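PlaB phospholipase (PDB 6ZTI) probably hydrolyses phospholipids as an alpha/beta hydrolase linked to virulence, its activity being controlled by tetramerization that depends on NAD(H). Local coordinates at residues A224-Y230 and N450-M454; L395-M400 and K445-P449. All coordinates share one frame; numbering follows the deposited sequence.

In the fold
Contact 1 and contact 2 draw on adjoining pieces of chain: 445-449 leads directly into 450-454, where strand 452-463 of the mixed sheet begins. Contact 1 lies near the middle of the chain and is almost wholly buried, and it is polar: two direct hydrogen bonds and two waters join its segments. Contact 2 lies farther out and is partly buried; it has no hydrogen bond across it and rests on a tyrosine ring, a proline and aliphatic side chains. The two touch where Val453 packs on Ile446 and Leu447. Along the sequence, contact 2 is nested within the loop that contact 1 closes, and both reach the same sheet.

Contact 1 (A224-Y230 and N450-M454); sequences AATNMNY and NETVM
Asn227 ND2 donates to Asn450 O at 3.0 Å and 162°; the acceptor lies in the amide plane of Asn227, whereas the donor stands above the plane of the carbonyl. With its CG anti to the backbone N (chi1 -157°), Asn227 turns its amide toward 450-454. Thr452 OG1 donates to Ala224 O at 3.0 Å, again from above the carbonyl plane. Beside them, Ala224 CA makes a nearly straight CA-H...O contact of 3.5 Å with Asn450 O. The other end of the Asn227 amide stays within its own segment: OD1 accepts from Asn229 N in an Asx turn and also from Asn229 ND2, which fixes the rotation of the amide; Asn229 OD1 in turn accepts from Met256 N.

Two waters extend the polar network. One accepts from Thr452 N at 2.7 Å and bonds to Asn227 O and Asn229 O. A second accepts from Asn227 ND2 and donates to Glu451 OE2 at 2.6 Å, bridging an amide and a carboxylate whose planes are nearly perpendicular. Glu451 also forms a salt bridge with Arg252, which would probably favour its ionised form.

Van der Waals contacts follow: Tyr230 CB sits tight against the carbonyl Thr452 O, 3.0 Å away, and Met454 SD makes an oblique Met-aromatic contact, 3.9 Å from Tyr230 CE2.

The contact joins the short, weakly bonded helix 223-226, and the turn leading to strand 231-238, to the start of strand 452-463, which runs parallel to 231-238 in the mixed sheet. Phe258 of strand 257-261, in the parallel sheet, touches Asn227, Asn229 and Asn450; Trp180 and Trp174 of helix 171-180 cover Tyr230 and Met454; and Met342 and Ile344 of strand 340-349 pack on Thr452.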
# COMPACT_ATOMS: atom_id res chain seq x y z
N ALA B 224 32.86 1.04 5.98
CA ALA B 224 32.46 2.20 6.77
C ALA B 224 31.30 1.88 7.70
O ALA B 224 31.18 2.49 8.76
CB ALA B 224 32.08 3.37 5.85
N ALA B 225 30.44 0.92 7.33
CA ALA B 225 29.34 0.56 8.21
C ALA B 225 29.75 -0.35 9.35
O ALA B 225 28.91 -0.64 10.22
CB ALA B 225 28.23 -0.12 7.43
N THR B 226 31.00 -0.82 9.40
CA THR B 226 31.45 -1.60 10.54
C THR B 226 32.06 -0.74 11.64
O THR B 226 32.09 -1.15 12.80
CB THR B 226 32.49 -2.66 10.15
OG1 THR B 226 33.74 -2.03 9.82
CG2 THR B 226 32.04 -3.52 9.00
N ASN B 227 32.55 0.44 11.28
CA ASN B 227 33.43 1.21 12.15
C ASN B 227 32.65 1.86 13.28
O ASN B 227 31.70 2.61 13.04
CB ASN B 227 34.15 2.27 11.32
CG ASN B 227 35.44 2.73 11.95
OD1 ASN B 227 35.65 2.58 13.15
ND2 ASN B 227 36.31 3.30 11.14
N MET B 228 33.07 1.61 14.51
CA MET B 228 32.46 2.29 15.65
C MET B 228 33.06 3.66 15.93
O MET B 228 32.68 4.29 16.92
CB MET B 228 32.57 1.40 16.89
CG MET B 228 31.66 0.21 16.80
SD MET B 228 29.92 0.65 16.77
CE MET B 228 29.77 1.50 18.34
N ASN B 229 34.00 4.12 15.11
CA ASN B 229 34.49 5.49 15.14
C ASN B 229 33.62 6.28 14.17
O ASN B 229 33.76 6.14 12.95
CB ASN B 229 35.96 5.57 14.75
CG ASN B 229 36.87 4.77 15.67
OD1 ASN B 229 37.05 5.11 16.84
ND2 ASN B 229 37.47 3.72 15.14
N TYR B 230 32.67 7.06 14.69
CA TYR B 230 31.79 7.85 13.85
C TYR B 230 31.38 9.10 14.60
O TYR B 230 31.55 9.21 15.82
CB TYR B 230 30.54 7.06 13.43
CG TYR B 230 29.76 6.47 14.59
CD1 TYR B 230 30.10 5.23 15.11
CD2 TYR B 230 28.68 7.14 15.17
CE1 TYR B 230 29.41 4.68 16.16
CE2 TYR B 230 27.97 6.58 16.23
CZ TYR B 230 28.35 5.34 16.72
OH TYR B 230 27.72 4.74 17.77
N ASN B 450 36.51 5.26 5.52
CA ASN B 450 36.11 4.11 6.32
C ASN B 450 35.20 4.47 7.49
O ASN B 450 35.12 3.71 8.45
CB ASN B 450 37.31 3.33 6.86
CG ASN B 450 38.26 2.91 5.77
OD1 ASN B 450 37.84 2.50 4.69
ND2 ASN B 450 39.54 3.09 6.02
N GLU B 451 34.52 5.62 7.45
CA GLU B 451 33.62 6.02 8.53
C GLU B 451 32.23 6.37 8.00
O GLU B 451 32.07 6.86 6.88
CB GLU B 451 34.16 7.22 9.33
CG GLU B 451 35.40 6.89 10.15
CD GLU B 451 35.72 7.96 11.17
OE1 GLU B 451 34.91 8.90 11.36
OE2 GLU B 451 36.79 7.87 11.80
N THR B 452 31.24 6.08 8.84
CA THR B 452 29.88 6.58 8.72
C THR B 452 29.78 7.89 9.50
O THR B 452 30.40 8.04 10.56
CB THR B 452 28.88 5.55 9.28
OG1 THR B 452 28.88 4.37 8.48
CG2 THR B 452 27.47 6.09 9.30
N VAL B 453 29.02 8.86 8.99
CA VAL B 453 28.65 10.06 9.75
C VAL B 453 27.13 10.17 9.76
O VAL B 453 26.49 10.04 8.71
CB VAL B 453 29.31 11.34 9.20
CG1 VAL B 453 28.89 11.60 7.75
CG2 VAL B 453 28.97 12.54 10.06
N MET B 454 26.56 10.37 10.95
CA MET B 454 25.13 10.59 11.10
C MET B 454 24.85 12.09 11.09
O MET B 454 25.48 12.85 11.83
CB MET B 454 24.63 9.96 12.40
CG MET B 454 24.94 8.44 12.48
SD MET B 454 24.91 7.82 14.16
CE MET B 454 23.20 8.03 14.57
O HOH W 1 31.96 4.85 11.11
O HOH W 2 38.18 5.63 11.78

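Contact 2 (L395-M400 and K445-P449)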
# COMPACT_ATOMS: atom_id res chain seq x y z
N LEU B 395 29.74 7.20 -0.55
CA LEU B 395 30.58 8.05 -1.36
C LEU B 395 32.00 7.53 -1.39
O LEU B 395 32.48 6.91 -0.42
CB LEU B 395 30.62 9.50 -0.82
CG LEU B 395 29.28 10.15 -0.53
CD1 LEU B 395 29.54 11.52 0.11
CD2 LEU B 395 28.43 10.29 -1.77
N ASP B 396 32.68 7.82 -2.49
CA ASP B 396 34.10 7.51 -2.64
C ASP B 396 34.88 8.65 -2.01
O ASP B 396 34.93 9.76 -2.54
CB ASP B 396 34.45 7.32 -4.11
CG ASP B 396 35.87 6.83 -4.32
OD1 ASP B 396 36.79 7.30 -3.61
OD2 ASP B 396 36.08 5.98 -5.21
N TYR B 397 35.50 8.38 -0.86
CA TYR B 397 36.19 9.45 -0.15
C TYR B 397 37.42 9.92 -0.91
O TYR B 397 37.73 11.11 -0.92
CB TYR B 397 36.59 8.98 1.24
CG TYR B 397 37.39 10.04 1.96
CD1 TYR B 397 38.77 10.11 1.82
CD2 TYR B 397 36.76 11.01 2.74
CE1 TYR B 397 39.50 11.08 2.46
CE2 TYR B 397 37.49 11.99 3.39
CZ TYR B 397 38.86 12.02 3.24
OH TYR B 397 39.61 12.98 3.87
N ASP B 398 38.16 9.01 -1.52
CA ASP B 398 39.39 9.42 -2.17
C ASP B 398 39.11 10.26 -3.41
O ASP B 398 39.89 11.16 -3.73
CB ASP B 398 40.23 8.19 -2.51
CG ASP B 398 40.75 7.49 -1.26
OD1 ASP B 398 41.26 8.17 -0.35
OD2 ASP B 398 40.62 6.25 -1.19
N ILE B 399 38.00 10.00 -4.09
CA ILE B 399 37.65 10.82 -5.24
C ILE B 399 37.15 12.19 -4.78
O ILE B 399 37.46 13.22 -5.39
CB ILE B 399 36.60 10.09 -6.11
CG1 ILE B 399 37.27 8.92 -6.83
CG2 ILE B 399 35.93 11.07 -7.08
CD1 ILE B 399 36.33 8.05 -7.66
N MET B 400 36.37 12.21 -3.70
CA MET B 400 35.90 13.47 -3.13
C MET B 400 37.06 14.34 -2.68
O MET B 400 37.16 15.52 -3.05
CB MET B 400 34.99 13.21 -1.94
CG MET B 400 33.77 12.42 -2.28
SD MET B 400 32.30 13.24 -1.72
CE MET B 400 32.40 14.73 -2.71
N LYS B 445 36.44 18.27 9.63
CA LYS B 445 35.66 17.82 8.48
C LYS B 445 34.64 16.76 8.89
O LYS B 445 34.82 16.04 9.88
CB LYS B 445 36.58 17.28 7.40
CG LYS B 445 37.51 16.18 7.84
CD LYS B 445 38.69 16.06 6.87
CE LYS B 445 38.69 14.74 6.13
NZ LYS B 445 38.98 13.59 7.04
N ILE B 446 33.56 16.66 8.11
CA ILE B 446 32.48 15.74 8.43
C ILE B 446 32.62 14.37 7.79
O ILE B 446 31.91 13.43 8.19
CB ILE B 446 31.13 16.36 8.02
CG1 ILE B 446 31.01 16.44 6.50
CG2 ILE B 446 30.99 17.76 8.62
CD1 ILE B 446 29.70 17.01 6.04
N LEU B 447 33.51 14.21 6.81
CA LEU B 447 33.75 12.94 6.14
C LEU B 447 35.14 12.43 6.49
O LEU B 447 36.11 13.19 6.49
CB LEU B 447 33.68 13.06 4.62
CG LEU B 447 32.38 13.44 3.97
CD1 LEU B 447 32.60 13.44 2.47
CD2 LEU B 447 31.27 12.48 4.36
N HIS B 448 35.21 11.13 6.75
CA HIS B 448 36.46 10.43 6.97
C HIS B 448 36.41 9.12 6.21
O HIS B 448 35.34 8.50 6.11
CB HIS B 448 36.71 10.15 8.45
CG HIS B 448 36.70 11.37 9.31
ND1 HIS B 448 37.83 12.13 9.52
CD2 HIS B 448 35.70 11.97 9.99
CE1 HIS B 448 37.52 13.14 10.31
NE2 HIS B 448 36.24 13.07 10.61
N PRO B 449 37.53 8.67 5.66
CA PRO B 449 37.54 7.37 5.00
C PRO B 449 37.23 6.27 6.00
O PRO B 449 37.62 6.34 7.16
CB PRO B 449 38.96 7.26 4.44
CG PRO B 449 39.79 8.18 5.33
CD PRO B 449 38.87 9.30 5.68
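Pro449 packs tightly on the ring of Tyr397: its CD sits over the centre of one face, 3.6 Å from the centroid and 9° off the normal, a CH-pi contact. A chi1 of 176° swings the ring away from the tyrosine's own backbone N and across to the loop. Leu447 adds looser, buried aliphatic packing, its CB 4.1 Å from Tyr397 CE2, while its CD1 meets Leu395 CD1 at 4.3 Å and Met400 SD at 4.2 Å.

At the partly exposed side the contact narrows to the end of one lysine, which nevertheless comes close. Lys445, bent at its last torsions, crosses the tyrosine at about a right angle and brings CE to the ring edge, 3.0 Å from Tyr397 OH. Its NZ gives a weak bond to Leu447 O but makes none with the phenol.

Tyr397 opens helix 397-404, N-capped by Asp396, whose OD1 accepts from Ile399 N. The contact thus sets the junction of strand 390-396 and this helix against the loop before strand 452-463. Ile343 of strand 340-349 touches both Leu395 and Leu447, Leu413 of strand 412-419 packs on Leu447, and Met400 meets Leu373, an NAD-binding residue.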